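Local coordinates for protein purine nucleoside phosphorylase (Bacillus licheniformis, PDB 6DZD) that probably cleaves adenosine, inosine and methylthioadenosine with phosphate and deaminates adenosine, as a zinc-binding member of the YfiH/LACC1 family, at residues P12-I17 with A32-N38. Coordinates in Å, arbitrary orientation, origin at the centre of the assembly. Residues are numbered along the deposited sequence.
Sequences PSMLLI and AGFTTKN
Two neighbouring antiparallel strands of a mixed sheet in the YfiH/LACC1 fold meet here, 14-17 lying between strands 7-10 and 30-35; the axes of 14-17 and 32-35 approach to 4.6 Å, their N-to-C directions 157° apart. L15 and F34 form the hydrogen-bonded pair, with L15 N to F34 O and L15 O to F34 N both 2.9 Å. M14-T35 and L16-G33, CA atoms 4.8 and 4.3 Å apart, are non-hydrogen-bonded pairs. The ladder continues through I17 N to A32 O (3.1 Å) and, past the strand, T36 N to S13 O (3.0 Å). G33 is almost fully extended (phi 178°, psi -167°); a CB there would clash with L15 O, whereas its absence lets the strands close up beside the L16 side chain. M14, all m, and T35 share that face, where helix 59-72 packs on them; T35 OG1 turns instead to M271 N on strand 270-276. L15 and F34 occupy the other face, CB to CB 4.5 Å, F34 (chi1 t) leading on to P184. I17 CD1 reaches A32 CB at 3.7 Å, the small alanine leaving room for it. Beyond the sheet, P12 follows a cis peptide. T36 (chi1 p) donates OG1 to P12 O (2.6 Å) and accepts from N38 N (3.2 Å), an ST turn, while S13 OG donates to N38 O (2.8 Å). Water 1 links P12 O (3.1 Å) with N38 ND2 (3.2 Å), which also bonds S255 O; water 2 joins I17 O (3.0 Å) and A32 N (3.2 Å). Small hydroxyl side chains thus take over from the backbone ladder where it ends, satisfying carbonyls of both turning chains, while M14 and L16 on one face and L15 and F34 on the other supply apolar surface.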
loop_
_atom_site.group_PDB
_atom_site.type_symbol
_atom_site.label_atom_id
_atom_site.label_comp_id
_atom_site.label_asym_id
_atom_site.label_seq_id
_atom_site.Cartn_x
_atom_site.Cartn_y
_atom_site.Cartn_z
ATOM N N PRO A 12 5.117 -5.383 18.679
ATOM C CA PRO A 12 4.466 -6.253 17.692
ATOM C C PRO A 12 3.878 -5.554 16.462
ATOM O O PRO A 12 3.831 -6.120 15.377
ATOM C CB PRO A 12 3.330 -6.885 18.498
ATOM C CG PRO A 12 2.935 -5.815 19.439
ATOM C CD PRO A 12 4.232 -5.137 19.833
ATOM N N SER A 13 3.413 -4.328 16.639
ATOM C CA SER A 13 2.461 -3.794 15.683
ATOM C C SER A 13 3.073 -3.133 14.454
ATOM O O SER A 13 2.382 -3.034 13.440
ATOM C CB SER A 13 1.525 -2.811 16.405
ATOM O OG SER A 13 0.693 -3.491 17.355
ATOM N N MET A 14 4.330 -2.689 14.475
ATOM C CA MET A 14 4.802 -1.758 13.452
ATOM C C MET A 14 5.992 -2.282 12.666
ATOM O O MET A 14 6.955 -2.798 13.238
ATOM C CB MET A 14 5.218 -0.424 14.065
ATOM C CG MET A 14 4.254 0.161 15.080
ATOM S SD MET A 14 2.848 0.839 14.198
ATOM C CE MET A 14 3.645 2.277 13.481
ATOM N N LEU A 15 5.937 -2.090 11.352
ATOM C CA LEU A 15 7.105 -2.184 10.484
ATOM C C LEU A 15 7.406 -0.788 9.956
ATOM O O LEU A 15 6.533 -0.159 9.353
ATOM C CB LEU A 15 6.857 -3.151 9.328
ATOM C CG LEU A 15 6.939 -4.629 9.676
ATOM C CD1 LEU A 15 6.201 -5.446 8.639
ATOM C CD2 LEU A 15 8.393 -5.027 9.759
ATOM N N LEU A 16 8.641 -0.320 10.141
ATOM C CA LEU A 16 9.002 1.062 9.840
ATOM C C LEU A 16 10.089 1.141 8.784
ATOM O O LEU A 16 11.112 0.460 8.896
ATOM C CB LEU A 16 9.484 1.783 11.105
ATOM C CG LEU A 16 8.397 2.057 12.146
ATOM C CD1 LEU A 16 8.975 2.639 13.412
ATOM C CD2 LEU A 16 7.310 2.989 11.550
ATOM N N ILE A 17 9.887 2.006 7.792
ATOM C CA ILE A 17 10.900 2.266 6.769
ATOM C C ILE A 17 11.995 3.156 7.360
ATOM O O ILE A 17 11.826 4.372 7.503
ATOM C CB ILE A 17 10.276 2.889 5.517
ATOM C CG1 ILE A 17 9.334 1.865 4.882
ATOM C CG2 ILE A 17 11.353 3.266 4.526
ATOM C CD1 ILE A 17 8.227 2.437 4.006
ATOM N N ALA A 32 7.146 6.631 7.661
ATOM C CA ALA A 32 6.517 5.701 6.736
ATOM C C ALA A 32 6.593 4.291 7.314
ATOM O O ALA A 32 7.518 3.971 8.072
ATOM C CB ALA A 32 7.181 5.759 5.359
ATOM N N GLY A 33 5.587 3.473 7.012
ATOM C CA GLY A 33 5.607 2.104 7.492
ATOM C C GLY A 33 4.367 1.332 7.085
ATOM O O GLY A 33 3.571 1.781 6.259
ATOM N N PHE A 34 4.207 0.168 7.726
ATOM C CA PHE A 34 3.210 -0.855 7.410
ATOM C C PHE A 34 2.899 -1.611 8.696
ATOM O O PHE A 34 3.822 -1.996 9.416
ATOM C CB PHE A 34 3.771 -1.807 6.344
ATOM C CG PHE A 34 2.750 -2.653 5.632
ATOM C CD1 PHE A 34 1.982 -2.123 4.605
ATOM C CD2 PHE A 34 2.629 -4.008 5.922
ATOM C CE1 PHE A 34 1.075 -2.909 3.902
ATOM C CE2 PHE A 34 1.720 -4.816 5.230
ATOM C CZ PHE A 34 0.939 -4.266 4.208
ATOM N N THR A 35 1.629 -1.810 9.007
ATOM C CA THR A 35 1.356 -2.510 10.255
ATOM C C THR A 35 1.370 -4.028 10.039
ATOM O O THR A 35 1.305 -4.537 8.914
ATOM C CB THR A 35 0.026 -2.059 10.881
ATOM O OG1 THR A 35 -1.051 -2.291 9.968
ATOM C CG2 THR A 35 0.083 -0.571 11.259
ATOM N N THR A 36 1.430 -4.749 11.151
ATOM C CA THR A 36 1.410 -6.199 11.203
ATOM C C THR A 36 0.075 -6.654 11.774
ATOM O O THR A 36 -0.758 -5.849 12.179
ATOM C CB THR A 36 2.546 -6.747 12.075
ATOM O OG1 THR A 36 2.177 -6.607 13.457
ATOM C CG2 THR A 36 3.859 -6.026 11.834
ATOM N N LYS A 37 -0.108 -7.972 11.785
ATOM C CA LYS A 37 -1.320 -8.617 12.294
ATOM C C LYS A 37 -1.517 -8.414 13.800
ATOM O O LYS A 37 -2.641 -8.504 14.300
ATOM C CB LYS A 37 -1.184 -10.124 11.990
ATOM C CG LYS A 37 -2.413 -10.989 11.754
ATOM C CD LYS A 37 -2.009 -12.492 11.703
ATOM N N ASN A 38 -0.444 -8.154 14.529
ATOM C CA ASN A 38 -0.406 -8.347 15.972
ATOM C C ASN A 38 -0.551 -7.090 16.835
ATOM O O ASN A 38 -0.211 -5.966 16.439
ATOM C CB ASN A 38 0.883 -9.072 16.317
ATOM C CG ASN A 38 1.172 -10.181 15.340
ATOM O OD1 ASN A 38 0.321 -11.060 15.124
ATOM N ND2 ASN A 38 2.371 -10.158 14.734
HETATM O O HOH W 1 5.234 -8.922 15.334
HETATM O O HOH W 2 9.995 6.137 9.025
#